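Local coordinates for EDTA monooxygenase (EDTA-degrading bacterium BNC1, PDB 5DQP), which probably acts as an FMN-dependent monooxygenase that uses molecular oxygen in the bacterial degradation of EDTA, at residues R4-L18 / W373-L387. Sequence-based numbering, arbitrary orientation. Where two conformers were deposited one is given.
Sequences RRMYLVSWLNSSGVL and WQDEAADGFVINAPL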
loop_
_atom_site.group_PDB
_atom_site.type_symbol
_atom_site.label_atom_id
_atom_site.label_comp_id
_atom_site.label_asym_id
_atom_site.label_seq_id
_atom_site.Cartn_x
_atom_site.Cartn_y
_atom_site.Cartn_z
ATOM N N ARG A 4 11.154 27.938 16.393
ATOM C CA ARG A 4 11.108 26.527 16.764
ATOM C C ARG A 4 9.782 26.206 17.468
ATOM O O ARG A 4 9.344 26.925 18.380
ATOM C CB ARG A 4 12.306 26.165 17.654
ATOM C CG ARG A 4 12.432 24.666 17.978
ATOM C CD ARG A 4 13.603 24.366 18.949
ATOM N NE ARG A 4 13.707 22.943 19.328
ATOM C CZ ARG A 4 13.471 22.468 20.557
ATOM N NH1 ARG A 4 13.120 23.294 21.539
ATOM N NH2 ARG A 4 13.598 21.170 20.823
ATOM N N ARG A 5 9.130 25.130 17.036
ATOM C CA ARG A 5 7.886 24.697 17.652
ATOM C C ARG A 5 7.913 23.177 17.824
ATOM O O ARG A 5 8.756 22.481 17.260
ATOM C CB ARG A 5 6.678 25.190 16.831
ATOM C CG ARG A 5 6.619 24.740 15.360
ATOM C CD ARG A 5 5.976 23.350 15.226
ATOM N NE ARG A 5 5.538 23.055 13.862
ATOM C CZ ARG A 5 4.780 22.017 13.509
ATOM N NH1 ARG A 5 4.458 21.852 12.231
ATOM N NH2 ARG A 5 4.343 21.136 14.421
ATOM N N MET A 6 6.980 22.673 18.627
ATOM C CA MET A 6 6.881 21.252 18.951
ATOM C C MET A 6 6.171 20.482 17.835
ATOM O O MET A 6 5.158 20.946 17.305
ATOM C CB MET A 6 6.099 21.093 20.264
ATOM C CG MET A 6 5.904 19.666 20.759
ATOM S SD MET A 6 4.836 19.638 22.212
ATOM C CE MET A 6 5.740 20.724 23.330
ATOM N N TYR A 7 6.683 19.296 17.504
ATOM C CA TYR A 7 6.032 18.414 16.531
ATOM C C TYR A 7 5.331 17.264 17.251
ATOM O O TYR A 7 5.792 16.797 18.292
ATOM C CB TYR A 7 7.039 17.854 15.512
ATOM C CG TYR A 7 7.771 18.943 14.762
ATOM C CD1 TYR A 7 7.209 19.540 13.647
ATOM C CD2 TYR A 7 9.011 19.406 15.203
ATOM C CE1 TYR A 7 7.868 20.569 12.980
ATOM C CE2 TYR A 7 9.668 20.426 14.552
ATOM C CZ TYR A 7 9.088 21.005 13.443
ATOM O OH TYR A 7 9.746 22.010 12.790
ATOM N N LEU A 8 4.207 16.813 16.693
ATOM C CA LEU A 8 3.421 15.732 17.280
ATOM C C LEU A 8 3.028 14.707 16.226
ATOM O O LEU A 8 2.549 15.068 15.145
ATOM C CB LEU A 8 2.155 16.277 17.954
ATOM C CG LEU A 8 2.338 17.135 19.201
ATOM C CD1 LEU A 8 0.983 17.638 19.628
ATOM C CD2 LEU A 8 3.014 16.337 20.356
ATOM N N VAL A 9 3.200 13.433 16.554
ATOM C CA VAL A 9 2.815 12.327 15.684
ATOM C C VAL A 9 1.963 11.360 16.492
ATOM O O VAL A 9 2.252 11.112 17.666
ATOM C CB VAL A 9 4.062 11.612 15.117
ATOM C CG1 VAL A 9 3.637 10.350 14.302
ATOM C CG2 VAL A 9 4.905 12.579 14.290
ATOM N N SER A 10 0.924 10.797 15.872
ATOM C CA SER A 10 -0.019 9.935 16.584
ATOM C C SER A 10 0.010 8.521 16.014
ATOM O O SER A 10 -0.273 8.327 14.828
ATOM C CB SER A 10 -1.450 10.479 16.503
ATOM O OG SER A 10 -1.862 10.684 15.143
ATOM N N TRP A 11 0.357 7.546 16.855
ATOM C CA TRP A 11 0.175 6.156 16.463
ATOM C C TRP A 11 -1.267 5.948 16.046
ATOM O O TRP A 11 -2.196 6.482 16.661
ATOM C CB TRP A 11 0.476 5.188 17.601
ATOM C CG TRP A 11 1.862 5.045 18.035
ATOM C CD1 TRP A 11 2.649 6.001 18.610
ATOM C CD2 TRP A 11 2.632 3.835 18.030
ATOM N NE1 TRP A 11 3.875 5.469 18.935
ATOM C CE2 TRP A 11 3.890 4.141 18.591
ATOM C CE3 TRP A 11 2.380 2.524 17.599
ATOM C CZ2 TRP A 11 4.903 3.184 18.726
ATOM C CZ3 TRP A 11 3.384 1.575 17.735
ATOM C CH2 TRP A 11 4.631 1.909 18.292
ATOM N N LEU A 12 -1.461 5.130 15.031
ATOM C CA LEU A 12 -2.809 4.873 14.542
ATOM C C LEU A 12 -3.181 3.399 14.425
ATOM O O LEU A 12 -4.298 3.098 13.991
ATOM C CB LEU A 12 -3.021 5.561 13.180
ATOM C CG LEU A 12 -4.311 6.403 13.171
ATOM C CD1 LEU A 12 -4.285 7.535 14.220
ATOM C CD2 LEU A 12 -4.597 6.965 11.789
ATOM N N ASN A 13 -2.320 2.483 14.843
ATOM C CA ASN A 13 -2.581 1.058 14.624
ATOM C C ASN A 13 -3.822 0.549 15.353
ATOM O O ASN A 13 -4.013 0.789 16.552
ATOM C CB ASN A 13 -1.382 0.233 15.081
ATOM C CG ASN A 13 -0.175 0.456 14.217
ATOM O OD1 ASN A 13 0.479 1.464 14.329
ATOM N ND2 ASN A 13 0.124 -0.492 13.358
ATOM N N SER A 14 -4.634 -0.211 14.627
ATOM C CA SER A 14 -5.600 -1.159 15.217
ATOM C C SER A 14 -6.502 -0.426 16.207
ATOM O O SER A 14 -7.077 0.616 15.856
ATOM C CB SER A 14 -4.816 -2.338 15.795
ATOM O OG SER A 14 -5.707 -3.290 16.356
ATOM N N SER A 15 -6.683 -0.932 17.433
ATOM C CA SER A 15 -7.683 -0.417 18.360
ATOM C C SER A 15 -7.082 0.425 19.471
ATOM O O SER A 15 -7.816 0.907 20.335
ATOM C CB SER A 15 -8.479 -1.578 18.972
ATOM O OG SER A 15 -7.606 -2.525 19.562
ATOM N N GLY A 16 -5.775 0.632 19.455
ATOM C CA GLY A 16 -5.069 1.223 20.575
ATOM C C GLY A 16 -3.897 0.354 20.987
ATOM O O GLY A 16 -3.785 -0.807 20.603
ATOM N N VAL A 17 -3.019 0.956 21.811
ATOM C CA VAL A 17 -1.815 0.260 22.252
ATOM C C VAL A 17 -2.118 -0.772 23.341
ATOM O O VAL A 17 -1.430 -1.793 23.427
ATOM C CB VAL A 17 -0.723 1.245 22.720
ATOM C CG1 VAL A 17 -1.239 2.142 23.789
ATOM C CG2 VAL A 17 0.476 0.474 23.266
ATOM N N LEU A 18 -3.137 -0.567 24.171
ATOM C CA LEU A 18 -3.395 -1.555 25.210
ATOM C C LEU A 18 -3.914 -2.864 24.602
ATOM O O LEU A 18 -4.726 -2.847 23.670
ATOM C CB LEU A 18 -4.374 -1.012 26.248
ATOM C CG LEU A 18 -3.842 0.202 27.014
ATOM C CD1 LEU A 18 -4.756 0.525 28.191
ATOM C CD2 LEU A 18 -2.341 0.066 27.468
ATOM N N TRP A 373 10.403 19.525 25.733
ATOM C CA TRP A 373 10.634 20.150 24.435
ATOM C C TRP A 373 11.557 21.353 24.546
ATOM O O TRP A 373 12.483 21.511 23.737
ATOM C CB TRP A 373 9.298 20.557 23.801
ATOM C CG TRP A 373 9.461 21.487 22.612
ATOM C CD1 TRP A 373 9.822 21.147 21.336
ATOM C CD2 TRP A 373 9.249 22.895 22.601
ATOM N NE1 TRP A 373 9.859 22.260 20.538
ATOM C CE2 TRP A 373 9.508 23.348 21.291
ATOM C CE3 TRP A 373 8.865 23.825 23.580
ATOM C CZ2 TRP A 373 9.415 24.686 20.936
ATOM C CZ3 TRP A 373 8.774 25.146 23.226
ATOM C CH2 TRP A 373 9.023 25.565 21.910
ATOM N N GLN A 374 11.331 22.204 25.553
ATOM C CA GLN A 374 12.103 23.436 25.673
ATOM C C GLN A 374 13.520 23.192 26.177
ATOM O O GLN A 374 14.437 23.943 25.835
ATOM C CB GLN A 374 11.394 24.416 26.606
ATOM C CG GLN A 374 11.748 25.847 26.311
ATOM C CD GLN A 374 10.888 26.780 27.095
ATOM O OE1 GLN A 374 10.933 26.782 28.323
ATOM N NE2 GLN A 374 10.080 27.577 26.401
ATOM N N ASP A 375 13.710 22.186 27.004
ATOM C CA ASP A 375 15.034 21.808 27.447
ATOM C C ASP A 375 15.741 20.917 26.430
ATOM O O ASP A 375 16.789 20.341 26.739
ATOM C CB ASP A 375 14.937 21.127 28.819
ATOM C CG ASP A 375 14.556 22.111 29.933
ATOM O OD1 ASP A 375 14.716 23.335 29.720
ATOM O OD2 ASP A 375 14.105 21.679 31.015
ATOM N N GLU A 376 15.149 20.755 25.246
ATOM C CA GLU A 376 15.784 20.048 24.145
ATOM C C GLU A 376 16.036 18.585 24.469
ATOM O O GLU A 376 17.028 18.000 24.016
ATOM C CB GLU A 376 17.088 20.730 23.750
ATOM C CG GLU A 376 16.964 22.247 23.664
ATOM C CD GLU A 376 16.870 22.773 22.239
ATOM O OE1 GLU A 376 16.270 23.858 22.050
ATOM O OE2 GLU A 376 17.398 22.119 21.310
ATOM N N ALA A 377 15.176 17.989 25.289
ATOM C CA ALA A 377 15.148 16.541 25.403
ATOM C C ALA A 377 14.267 15.912 24.339
ATOM O O ALA A 377 14.130 14.684 24.308
ATOM C CB ALA A 377 14.668 16.119 26.791
ATOM N N ALA A 378 13.694 16.729 23.457
ATOM C CA ALA A 378 12.738 16.293 22.445
ATOM C C ALA A 378 12.521 17.432 21.462
ATOM O O ALA A 378 12.526 18.600 21.853
ATOM C CB ALA A 378 11.405 15.913 23.098
ATOM N N ASP A 379 12.325 17.090 20.187
ATOM C CA ASP A 379 11.779 18.060 19.242
ATOM C C ASP A 379 10.258 17.959 19.105
ATOM O O ASP A 379 9.652 18.779 18.405
ATOM C CB ASP A 379 12.446 17.891 17.869
ATOM C CG ASP A 379 13.972 17.999 17.954
ATOM O OD1 ASP A 379 14.468 19.129 18.170
ATOM O OD2 ASP A 379 14.673 16.961 17.844
ATOM N N GLY A 380 9.657 16.969 19.748
ATOM C CA GLY A 380 8.242 16.695 19.651
ATOM C C GLY A 380 8.043 15.286 20.163
ATOM O O GLY A 380 8.953 14.706 20.739
ATOM N N PHE A 381 6.843 14.738 19.936
ATOM C CA PHE A 381 6.515 13.464 20.565
ATOM C C PHE A 381 5.649 12.606 19.661
ATOM O O PHE A 381 4.896 13.114 18.831
ATOM C CB PHE A 381 5.805 13.660 21.923
ATOM C CG PHE A 381 6.597 14.517 22.876
ATOM C CD1 PHE A 381 6.480 15.899 22.843
ATOM C CD2 PHE A 381 7.498 13.945 23.750
ATOM C CE1 PHE A 381 7.219 16.691 23.693
ATOM C CE2 PHE A 381 8.235 14.725 24.606
ATOM C CZ PHE A 381 8.097 16.117 24.559
ATOM N N VAL A 382 5.783 11.294 19.835
ATOM C CA VAL A 382 4.863 10.310 19.278
ATOM C C VAL A 382 3.888 9.924 20.383
ATOM O O VAL A 382 4.295 9.378 21.416
ATOM C CB VAL A 382 5.598 9.065 18.742
ATOM C CG1 VAL A 382 4.684 8.285 17.789
ATOM C CG2 VAL A 382 6.975 9.413 18.073
ATOM N N ILE A 383 2.614 10.202 20.153
ATOM C CA ILE A 383 1.524 9.920 21.085
ATOM C C ILE A 383 0.934 8.555 20.748
ATOM O O ILE A 383 0.396 8.352 19.651
ATOM C CB ILE A 383 0.445 11.012 20.985
ATOM C CG1 ILE A 383 1.057 12.396 21.187
ATOM C CG2 ILE A 383 -0.720 10.757 21.948
ATOM C CD1 ILE A 383 0.426 13.441 20.243
ATOM N N ASN A 384 1.029 7.625 21.683
ATOM C CA ASN A 384 0.602 6.242 21.493
ATOM C C ASN A 384 -0.664 6.055 22.331
ATOM O O ASN A 384 -0.601 5.655 23.491
ATOM C CB ASN A 384 1.730 5.309 21.917
ATOM C CG ASN A 384 1.578 3.889 21.400
ATOM O OD1 ASN A 384 0.661 3.574 20.630
ATOM N ND2 ASN A 384 2.509 3.012 21.814
ATOM N N ALA A 385 -1.815 6.331 21.735
ATOM C CA ALA A 385 -3.056 6.380 22.514
ATOM C C ALA A 385 -3.421 4.993 23.025
ATOM O O ALA A 385 -3.381 4.020 22.257
ATOM C CB ALA A 385 -4.195 6.964 21.682
ATOM N N PRO A 386 -3.775 4.854 24.311
ATOM C CA PRO A 386 -4.135 3.523 24.830
ATOM C C PRO A 386 -5.393 2.957 24.201
ATOM O O PRO A 386 -5.523 1.733 24.091
ATOM C CB PRO A 386 -4.323 3.766 26.340
ATOM C CG PRO A 386 -4.605 5.222 26.473
ATOM C CD PRO A 386 -3.827 5.894 25.354
ATOM N N LEU A 387 -6.327 3.808 23.806
ATOM C CA LEU A 387 -7.551 3.395 23.127
ATOM C C LEU A 387 -7.780 4.333 21.952
ATOM O O LEU A 387 -7.739 5.555 22.128
ATOM C CB LEU A 387 -8.762 3.440 24.073
ATOM C CG LEU A 387 -10.114 3.130 23.421
ATOM C CD1 LEU A 387 -10.104 1.746 22.746
ATOM C CD2 LEU A 387 -11.249 3.238 24.455
HETATM O O HOH W 1 13.687 21.296 16.781
HETATM O O HOH W 2 10.920 21.177 17.879
HETATM O O HOH W 3 -2.261 7.558 19.186
#
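R4 lays its guanidinium flat on the indole of W373, the planes parallel and the centres 4.1 Å apart, while M6 CB packs over the opposite indole face, 3.9 Å from the centroid of the W373 five-membered ring. With its chain extended from CG to NE, R4 reaches the end of helix 362-374, where NH1 (2.9 Å) and NH2 (3.1 Å) both grip W373 O; that oxygen also accepts E376 N, one bond of the Schellman motif ending the helix. E376 OE1 sits over the other guanidinium face, 3.2 Å from R4 NH1, a purely electrostatic pairing. D379 OD1 adds a weak, salt-bridging hydrogen bond to R4 NH2, and OD2 accepts V263 N; both acids also salt-bridge R248. Without the indole, as with an alanine here, the guanidinium would probably lose its stacking surface and a gap would open beside M6.

Beyond this cluster, strands 7-11 and 380-383 run parallel, closing the TIM barrel between its first and last strands. Farther along, in the W11 conformer given, the N384 amide lies over the ring, planes 15° apart; W11 NE1 is hydrogen-bonded to S266 OG. Stack and paired bonds to W373 O together probably fix the guanidinium's rotation at the helix end.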